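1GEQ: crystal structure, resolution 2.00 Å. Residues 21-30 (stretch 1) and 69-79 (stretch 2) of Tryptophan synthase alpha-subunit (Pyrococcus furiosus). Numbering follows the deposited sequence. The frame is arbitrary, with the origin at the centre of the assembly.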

# COMPACT_ATOMS: atom_id res chain seq x y z
N THR A 21 5.90 12.01 8.23
CA THR A 21 4.97 11.07 7.61
C THR A 21 3.55 11.57 7.80
O THR A 21 2.78 11.66 6.85
CB THR A 21 5.09 9.66 8.24
OG1 THR A 21 6.42 9.16 8.07
CG2 THR A 21 4.12 8.69 7.56
N LEU A 22 3.20 11.91 9.04
CA LEU A 22 1.87 12.43 9.35
C LEU A 22 1.59 13.67 8.51
O LEU A 22 0.53 13.80 7.91
CB LEU A 22 1.76 12.76 10.85
CG LEU A 22 0.44 13.35 11.35
CD1 LEU A 22 -0.72 12.44 10.94
CD2 LEU A 22 0.49 13.51 12.87
N ASN A 23 2.56 14.59 8.46
CA ASN A 23 2.41 15.81 7.68
C ASN A 23 2.15 15.49 6.21
O ASN A 23 1.35 16.15 5.55
CB ASN A 23 3.67 16.68 7.79
CG ASN A 23 3.79 17.37 9.13
OD1 ASN A 23 2.87 17.33 9.95
ND2 ASN A 23 4.92 18.02 9.36
N PHE A 24 2.85 14.48 5.69
CA PHE A 24 2.66 14.11 4.29
C PHE A 24 1.25 13.58 4.07
O PHE A 24 0.59 13.95 3.11
CB PHE A 24 3.67 13.04 3.86
CG PHE A 24 5.12 13.47 3.97
CD1 PHE A 24 5.48 14.81 3.84
CD2 PHE A 24 6.13 12.52 4.15
CE1 PHE A 24 6.83 15.19 3.88
CE2 PHE A 24 7.47 12.90 4.19
CZ PHE A 24 7.82 14.24 4.06
N LEU A 25 0.79 12.71 4.97
CA LEU A 25 -0.55 12.13 4.85
C LEU A 25 -1.64 13.19 4.84
O LEU A 25 -2.56 13.16 4.02
CB LEU A 25 -0.80 11.14 6.00
CG LEU A 25 0.04 9.86 6.01
CD1 LEU A 25 -0.33 9.02 7.23
CD2 LEU A 25 -0.19 9.08 4.73
N LEU A 26 -1.55 14.14 5.77
CA LEU A 26 -2.54 15.21 5.86
C LEU A 26 -2.55 16.06 4.59
O LEU A 26 -3.60 16.53 4.15
CB LEU A 26 -2.25 16.08 7.09
CG LEU A 26 -2.51 15.35 8.41
CD1 LEU A 26 -1.90 16.12 9.58
CD2 LEU A 26 -4.01 15.18 8.60
N ALA A 27 -1.39 16.25 3.98
CA ALA A 27 -1.31 17.05 2.77
C ALA A 27 -1.86 16.32 1.53
O ALA A 27 -2.40 16.96 0.63
CB ALA A 27 0.13 17.48 2.51
N LEU A 28 -1.73 15.00 1.49
CA LEU A 28 -2.21 14.24 0.33
C LEU A 28 -3.64 13.72 0.48
O LEU A 28 -4.25 13.27 -0.49
CB LEU A 28 -1.28 13.04 0.07
CG LEU A 28 0.18 13.33 -0.29
CD1 LEU A 28 0.95 12.02 -0.41
CD2 LEU A 28 0.24 14.12 -1.58
N ASP A 29 -4.17 13.78 1.69
CA ASP A 29 -5.51 13.27 1.95
C ASP A 29 -6.61 13.75 1.00
O ASP A 29 -7.42 12.94 0.56
CB ASP A 29 -5.92 13.60 3.38
CG ASP A 29 -7.10 12.77 3.85
OD1 ASP A 29 -7.88 13.25 4.69
OD2 ASP A 29 -7.25 11.63 3.36
N GLU A 30 -6.63 15.03 0.66
CA GLU A 30 -7.68 15.54 -0.23
C GLU A 30 -7.65 14.97 -1.64
O GLU A 30 -8.60 15.14 -2.39
CB GLU A 30 -7.63 17.07 -0.31
CG GLU A 30 -6.36 17.64 -0.89
CD GLU A 30 -6.49 19.11 -1.24
OE1 GLU A 30 -5.58 19.90 -0.91
OE2 GLU A 30 -7.51 19.48 -1.86
N PHE A 69 1.50 2.96 14.55
CA PHE A 69 0.17 3.08 15.12
C PHE A 69 -0.10 4.51 15.59
O PHE A 69 -1.24 4.95 15.60
CB PHE A 69 -0.00 2.10 16.29
CG PHE A 69 0.13 0.65 15.90
CD1 PHE A 69 -0.59 0.15 14.81
CD2 PHE A 69 0.95 -0.21 16.62
CE1 PHE A 69 -0.49 -1.20 14.45
CE2 PHE A 69 1.06 -1.56 16.27
CZ PHE A 69 0.34 -2.06 15.18
N TRP A 70 0.96 5.23 15.96
CA TRP A 70 0.84 6.61 16.41
C TRP A 70 0.42 7.48 15.22
O TRP A 70 -0.46 8.33 15.34
CB TRP A 70 2.18 7.11 16.95
CG TRP A 70 2.19 8.58 17.30
CD1 TRP A 70 1.84 9.14 18.49
CD2 TRP A 70 2.53 9.67 16.43
NE1 TRP A 70 1.95 10.51 18.43
CE2 TRP A 70 2.36 10.86 17.16
CE3 TRP A 70 2.95 9.75 15.09
CZ2 TRP A 70 2.61 12.12 16.62
CZ3 TRP A 70 3.20 11.00 14.55
CH2 TRP A 70 3.02 12.17 15.31
N ILE A 71 1.08 7.25 14.09
CA ILE A 71 0.79 8.00 12.87
C ILE A 71 -0.67 7.87 12.48
O ILE A 71 -1.34 8.87 12.23
CB ILE A 71 1.68 7.49 11.70
CG1 ILE A 71 3.14 7.88 11.96
CG2 ILE A 71 1.20 8.07 10.38
CD1 ILE A 71 4.12 7.33 10.94
N VAL A 72 -1.17 6.64 12.43
CA VAL A 72 -2.55 6.38 12.07
C VAL A 72 -3.52 6.99 13.09
O VAL A 72 -4.53 7.58 12.71
CB VAL A 72 -2.83 4.86 11.98
CG1 VAL A 72 -4.32 4.61 11.76
CG2 VAL A 72 -2.03 4.25 10.84
N LYS A 73 -3.21 6.83 14.37
CA LYS A 73 -4.06 7.37 15.41
C LYS A 73 -4.21 8.88 15.22
O LYS A 73 -5.32 9.40 15.21
CB LYS A 73 -3.46 7.08 16.78
CG LYS A 73 -4.44 7.23 17.92
CD LYS A 73 -3.73 7.38 19.25
CE LYS A 73 -2.99 8.71 19.33
NZ LYS A 73 -1.53 8.54 19.53
N GLU A 74 -3.08 9.57 15.06
CA GLU A 74 -3.10 11.02 14.87
C GLU A 74 -3.83 11.41 13.60
O GLU A 74 -4.55 12.41 13.57
CB GLU A 74 -1.67 11.56 14.83
CG GLU A 74 -1.06 11.70 16.20
CD GLU A 74 -1.80 12.73 17.03
OE1 GLU A 74 -2.02 12.47 18.23
OE2 GLU A 74 -2.14 13.80 16.48
N PHE A 75 -3.63 10.63 12.54
CA PHE A 75 -4.28 10.90 11.27
C PHE A 75 -5.79 10.76 11.42
O PHE A 75 -6.56 11.53 10.85
CB PHE A 75 -3.77 9.93 10.22
CG PHE A 75 -4.38 10.13 8.86
CD1 PHE A 75 -4.03 11.22 8.08
CD2 PHE A 75 -5.30 9.22 8.37
CE1 PHE A 75 -4.60 11.40 6.81
CE2 PHE A 75 -5.88 9.39 7.11
CZ PHE A 75 -5.52 10.48 6.33
N ARG A 76 -6.20 9.75 12.19
CA ARG A 76 -7.62 9.48 12.41
C ARG A 76 -8.34 10.65 13.07
O ARG A 76 -9.56 10.76 12.98
CB ARG A 76 -7.78 8.21 13.25
CG ARG A 76 -7.69 6.93 12.43
CD ARG A 76 -8.89 6.85 11.49
NE ARG A 76 -8.77 5.76 10.53
CZ ARG A 76 -8.72 5.94 9.21
NH1 ARG A 76 -8.78 7.16 8.71
NH2 ARG A 76 -8.62 4.90 8.40
N ARG A 77 -7.59 11.52 13.74
CA ARG A 77 -8.18 12.69 14.38
C ARG A 77 -8.63 13.70 13.34
O ARG A 77 -9.46 14.56 13.64
CB ARG A 77 -7.16 13.36 15.30
CG ARG A 77 -7.22 12.93 16.75
CD ARG A 77 -6.18 13.68 17.55
NE ARG A 77 -5.32 12.77 18.30
CZ ARG A 77 -5.72 12.07 19.35
NH1 ARG A 77 -6.97 12.17 19.78
NH2 ARG A 77 -4.87 11.24 19.96
N HIS A 78 -8.10 13.61 12.13
CA HIS A 78 -8.48 14.57 11.11
C HIS A 78 -9.10 13.98 9.85
O HIS A 78 -9.59 14.72 9.00
CB HIS A 78 -7.27 15.42 10.70
CG HIS A 78 -6.41 15.85 11.85
ND1 HIS A 78 -5.41 15.06 12.38
CD2 HIS A 78 -6.40 16.99 12.58
CE1 HIS A 78 -4.83 15.69 13.38
NE2 HIS A 78 -5.41 16.87 13.53
N SER A 79 -9.11 12.66 9.72
CA SER A 79 -9.66 12.06 8.51
C SER A 79 -10.22 10.65 8.65
O SER A 79 -9.86 9.91 9.56
CB SER A 79 -8.60 12.07 7.41
OG SER A 79 -9.07 11.44 6.22

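Two helical segments of the tryptophan synthase alpha-subunit, far apart in sequence, pack side by side and run in the same general direction: their N-to-C axes diverge by 38° (signed crossing angle -38°) and approach to 9.9 Å. The backbones come nearest where the CA atoms of Leu22 and Ile71 lie 5.8 Å apart; farther along, the CA atoms of Asp29 and Ser79 are 7.9 Å apart. Together the stretches bury 512 Å² of surface.

Leu22 is the knob of the interface and has the largest area covered by the other stretch. With chi1 t and chi2 p, its side chain sits in a hole formed by Trp70, Ile71, Glu74 and Phe75. Leu22 CD2 lies 3.5 Å from Glu74 CB and 3.8 Å from Trp70 CH2, so the glutamate contributes its aliphatic base to this contact, while Leu22 CD1 packs 4.0 Å from Phe75 CB. One turn along, Leu25 spans two neighbours: Leu25 CD1 meets Ile71 CG2 at 3.6 Å, and Leu25 CB lies 3.8 Å from Phe75 CD1. Thr21 joins this apolar layer through its methyl, Thr21 CG2 resting 3.6 Å from Ile71 CD1, while its hydroxyl is hydrogen-bonded elsewhere in the structure. The CA-to-CB bond of Leu26 points sideways relative to the second stretch, but the end of the side chain comes nearer, placing Leu26 CD2 4.0 Å from Phe75 CD1 and 3.9 Å from His78 CB.

Polar chemistry takes over at Asp29. Ser79 OG donates a short hydrogen bond to Asp29 OD1 (2.7 Å), the only hydrogen bond between the stretches. The other carboxylate oxygen, Asp29 OD2, lies near the plane of the Phe75 ring, at its edge, 3.6 Å from Phe75 CZ; there it faces the slightly positive rim of the ring. Within the second stretch, Arg76 NH1 donates to Ser79 O (3.1 Å), linking the backbone of Ser79 to the side chain of Arg76.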